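Local atomic coordinates of putative Xylose isomerase (Rhodospirillum rubrum, PDB entry 3QXB), a protein that binds iron and manganese ions in a TIM barrel and is probably an isomerase related to xylose isomerase. Residues Met133-Tyr138 and Leu175-Val180. Sequence-based numbering, arbitrary orientation.
Sequences MPFGSY and LYVEPV. With FE (Fe (III) ion), chain E.
M133 and V177 pair as parallel neighbours, and two backbone hydrogen bonds hold the pair. M133 N donates to Y176 O at 3.1 Å, while M133 O receives E178 N at 3.1 Å. The alpha C-H of V177 also points at M133 O. Beyond this pair the chains part: the next rung of the ladder, F135 N to E178 O, has opened to 4.4 Å, and a water bridges it, accepting from F135 N at 2.7 Å and donating to E178 O at 2.7 Å. P134 CA rests against that same E178 O, 3.4 Å away.

These are the C-terminal ends of adjacent strands 130-133 and 174-177 of an eight-stranded parallel TIM barrel, the end at which such barrels carry their active sites. The intervening chain, mostly helix, includes helix 146-170.

Metal binding falls to E178. With CG anti to the backbone N (chi1 169°) and the chain extended beyond it, the carboxylate reaches out to the metal, and E178 OE2 binds the iron at 2.2 Å; D213, H244, E286 and two waters also bind there. A carboxylate is a good oxygen ligand for a metal cation, and manganese is bound at the same four residues. The proline ring of P134 lies alongside this side chain, pointing the same way, with P134 CG 3.9 Å from E178 OE1, so a rigid apolar wall flanks the ligand.

Apolar packing completes the contact. V180 CG1 meets P134 CB on the ring's flank, and Y96 touches both residues. On the helix side of the barrel, V177 CG1 abuts F135 CB at 3.9 Å and its CG2 approaches the phenyl ring obliquely near CD1; the branched valine thus touches both the stem and the ring of F135, which also meets W160 of helix 146-170.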
HETATM    1  N   MSE A 133      -8.064   9.856   8.212  1.00 19.00           N
HETATM    2  CA  MSE A 133      -7.931   8.604   7.515  1.00 19.05           C
HETATM    3  C   MSE A 133      -9.312   7.939   7.397  1.00 20.10           C
HETATM    4  O   MSE A 133     -10.268   8.372   8.062  1.00 20.18           O
HETATM    5  CB  MSE A 133      -6.967   7.676   8.282  1.00 17.76           C
HETATM    6  CG  MSE A 133      -7.367   7.445   9.757  1.00 17.63           C
HETATM    7 SE   MSE A 133      -6.175   6.380  10.861  0.75 14.74          SE
HETATM    8  CE  MSE A 133      -6.717   4.664  10.226  1.00 17.80           C
ATOM      9  N   PRO A 134      -9.413   6.894   6.567  1.00 20.37           N
ATOM     10  CA  PRO A 134     -10.585   6.024   6.640  1.00 21.49           C
ATOM     11  C   PRO A 134     -10.663   5.401   8.018  1.00 21.50           C
ATOM     12  O   PRO A 134      -9.653   5.230   8.695  1.00 21.35           O
ATOM     13  CB  PRO A 134     -10.332   4.960   5.565  1.00 21.36           C
ATOM     14  CG  PRO A 134      -9.228   5.546   4.681  1.00 22.13           C
ATOM     15  CD  PRO A 134      -8.463   6.498   5.511  1.00 20.93           C
ATOM     16  N   PHE A 135     -11.873   5.084   8.433  1.00 22.63           N
ATOM     17  CA  PHE A 135     -12.145   4.692   9.797  1.00 22.52           C
ATOM     18  C   PHE A 135     -11.574   3.316  10.146  1.00 22.92           C
ATOM     19  O   PHE A 135     -11.211   3.074  11.291  1.00 21.16           O
ATOM     20  CB  PHE A 135     -13.662   4.690  10.016  1.00 22.60           C
ATOM     21  CG  PHE A 135     -14.089   4.792  11.450  1.00 22.62           C
ATOM     22  CD1 PHE A 135     -13.794   5.911  12.198  1.00 23.24           C
ATOM     23  CD2 PHE A 135     -14.876   3.823  12.011  1.00 22.51           C
ATOM     24  CE1 PHE A 135     -14.264   6.047  13.476  1.00 24.35           C
ATOM     25  CE2 PHE A 135     -15.316   3.951  13.320  1.00 24.75           C
ATOM     26  CZ  PHE A 135     -15.005   5.045  14.046  1.00 21.76           C
ATOM     27  N   GLY A 136     -11.520   2.417   9.170  1.00 23.32           N
ATOM     28  CA  GLY A 136     -11.058   1.035   9.427  1.00 23.61           C
ATOM     29  C   GLY A 136     -11.904   0.018   8.705  1.00 24.12           C
ATOM     30  O   GLY A 136     -12.781   0.375   7.901  1.00 25.47           O
ATOM     31  N   SER A 137     -11.663  -1.254   8.987  1.00 23.65           N
ATOM     32  CA  SER A 137     -12.216  -2.302   8.167  1.00 23.77           C
ATOM     33  C   SER A 137     -12.577  -3.540   8.948  1.00 23.66           C
ATOM     34  O   SER A 137     -11.791  -4.005   9.762  1.00 22.57           O
ATOM     35  CB  SER A 137     -11.160  -2.642   7.095  1.00 23.40           C
ATOM     36  OG  SER A 137     -11.627  -3.579   6.170  1.00 23.75           O
ATOM     37  N   TYR A 138     -13.751  -4.108   8.672  1.00 24.22           N
ATOM     38  CA  TYR A 138     -14.168  -5.365   9.294  1.00 24.04           C
ATOM     39  C   TYR A 138     -13.576  -6.544   8.572  1.00 24.21           C
ATOM     40  O   TYR A 138     -13.425  -6.531   7.368  1.00 25.50           O
ATOM     41  CB  TYR A 138     -15.693  -5.532   9.269  1.00 24.32           C
ATOM     42  CG  TYR A 138     -16.442  -4.571  10.144  1.00 24.54           C
ATOM     43  CD1 TYR A 138     -16.372  -4.649  11.533  1.00 23.10           C
ATOM     44  CD2 TYR A 138     -17.253  -3.566   9.576  1.00 25.79           C
ATOM     45  CE1 TYR A 138     -17.072  -3.741  12.344  1.00 24.54           C
ATOM     46  CE2 TYR A 138     -17.975  -2.675  10.390  1.00 26.52           C
ATOM     47  CZ  TYR A 138     -17.861  -2.755  11.767  1.00 22.50           C
ATOM     48  OH  TYR A 138     -18.583  -1.874  12.538  1.00 26.37           O
ATOM     49  N   LEU A 175      -9.922  16.545  13.151  1.00 20.05           N
ATOM     50  CA  LEU A 175      -9.658  15.193  12.617  1.00 19.78           C
ATOM     51  C   LEU A 175     -10.651  14.894  11.486  1.00 21.10           C
ATOM     52  O   LEU A 175     -11.797  15.406  11.508  1.00 20.76           O
ATOM     53  CB  LEU A 175      -9.771  14.130  13.690  1.00 19.54           C
ATOM     54  CG  LEU A 175      -8.791  14.176  14.839  1.00 18.61           C
ATOM     55  CD1 LEU A 175      -9.138  13.006  15.805  1.00 17.18           C
ATOM     56  CD2 LEU A 175      -7.292  14.146  14.364  1.00 18.04           C
ATOM     57  N   TYR A 176     -10.230  14.079  10.513  1.00 19.94           N
ATOM     58  CA  TYR A 176     -11.136  13.662   9.430  1.00 21.15           C
ATOM     59  C   TYR A 176     -11.293  12.139   9.327  1.00 20.98           C
ATOM     60  O   TYR A 176     -10.361  11.384   9.606  1.00 19.73           O
ATOM     61  CB  TYR A 176     -10.687  14.128   8.051  1.00 21.35           C
ATOM     62  CG  TYR A 176     -10.315  15.561   7.897  1.00 22.84           C
ATOM     63  CD1 TYR A 176     -11.270  16.547   7.695  1.00 27.80           C
ATOM     64  CD2 TYR A 176      -9.012  15.926   7.879  1.00 25.32           C
ATOM     65  CE1 TYR A 176     -10.904  17.847   7.508  1.00 28.85           C
ATOM     66  CE2 TYR A 176      -8.642  17.205   7.701  1.00 26.80           C
ATOM     67  CZ  TYR A 176      -9.577  18.160   7.534  1.00 28.15           C
ATOM     68  OH  TYR A 176      -9.156  19.423   7.350  1.00 30.79           O
ATOM     69  N   VAL A 177     -12.490  11.730   8.900  1.00 21.04           N
ATOM     70  CA  VAL A 177     -12.800  10.358   8.539  1.00 21.09           C
ATOM     71  C   VAL A 177     -13.174  10.356   7.072  1.00 21.65           C
ATOM     72  O   VAL A 177     -14.009  11.148   6.652  1.00 21.79           O
ATOM     73  CB  VAL A 177     -13.991   9.794   9.357  1.00 21.16           C
ATOM     74  CG1 VAL A 177     -14.350   8.382   8.861  1.00 22.64           C
ATOM     75  CG2 VAL A 177     -13.641   9.793  10.822  1.00 19.69           C
ATOM     76  N   GLU A 178     -12.588   9.446   6.288  1.00 20.95           N
ATOM     77  CA  GLU A 178     -12.916   9.329   4.871  1.00 21.12           C
ATOM     78  C   GLU A 178     -13.791   8.126   4.624  1.00 20.95           C
ATOM     79  O   GLU A 178     -13.312   6.989   4.774  1.00 21.16           O
ATOM     80  CB  GLU A 178     -11.623   9.171   4.021  1.00 21.05           C
ATOM     81  CG  GLU A 178     -11.872   8.780   2.596  1.00 22.02           C
ATOM     82  CD  GLU A 178     -10.617   8.811   1.726  1.00 20.70           C
ATOM     83  OE1 GLU A 178      -9.500   8.638   2.248  1.00 25.93           O
ATOM     84  OE2 GLU A 178     -10.759   8.966   0.501  1.00 20.93           O
ATOM     85  N   PRO A 179     -15.059   8.340   4.233  1.00 21.17           N
ATOM     86  CA  PRO A 179     -15.858   7.185   3.899  1.00 23.07           C
ATOM     87  C   PRO A 179     -15.354   6.445   2.650  1.00 24.59           C
ATOM     88  O   PRO A 179     -14.680   7.033   1.778  1.00 25.68           O
ATOM     89  CB  PRO A 179     -17.262   7.781   3.650  1.00 23.30           C
ATOM     90  CG  PRO A 179     -17.280   9.011   4.482  1.00 22.56           C
ATOM     91  CD  PRO A 179     -15.895   9.562   4.300  1.00 21.75           C
ATOM     92  N   VAL A 180     -15.689   5.163   2.584  1.00 25.07           N
ATOM     93  CA  VAL A 180     -15.147   4.267   1.584  1.00 25.61           C
ATOM     94  C   VAL A 180     -16.222   3.388   0.917  1.00 26.46           C
ATOM     95  O   VAL A 180     -17.230   3.053   1.568  1.00 26.43           O
ATOM     96  CB  VAL A 180     -14.115   3.327   2.217  1.00 25.42           C
ATOM     97  CG1 VAL A 180     -12.877   4.124   2.623  1.00 22.41           C
ATOM     98  CG2 VAL A 180     -14.749   2.647   3.414  1.00 26.92           C
TER
HETATM   99 FE    FE E 301      -9.275   9.337  -1.048  0.66 26.72          FE
HETATM  100  O   HOH W   1     -13.839   5.020   6.529  1.00 23.24           O
HETATM  101  O   HOH W   2      -8.788   7.103  -1.442  1.00 23.03           O
HETATM  102  O   HOH W   3      -7.698   8.855   0.525  1.00 28.78           O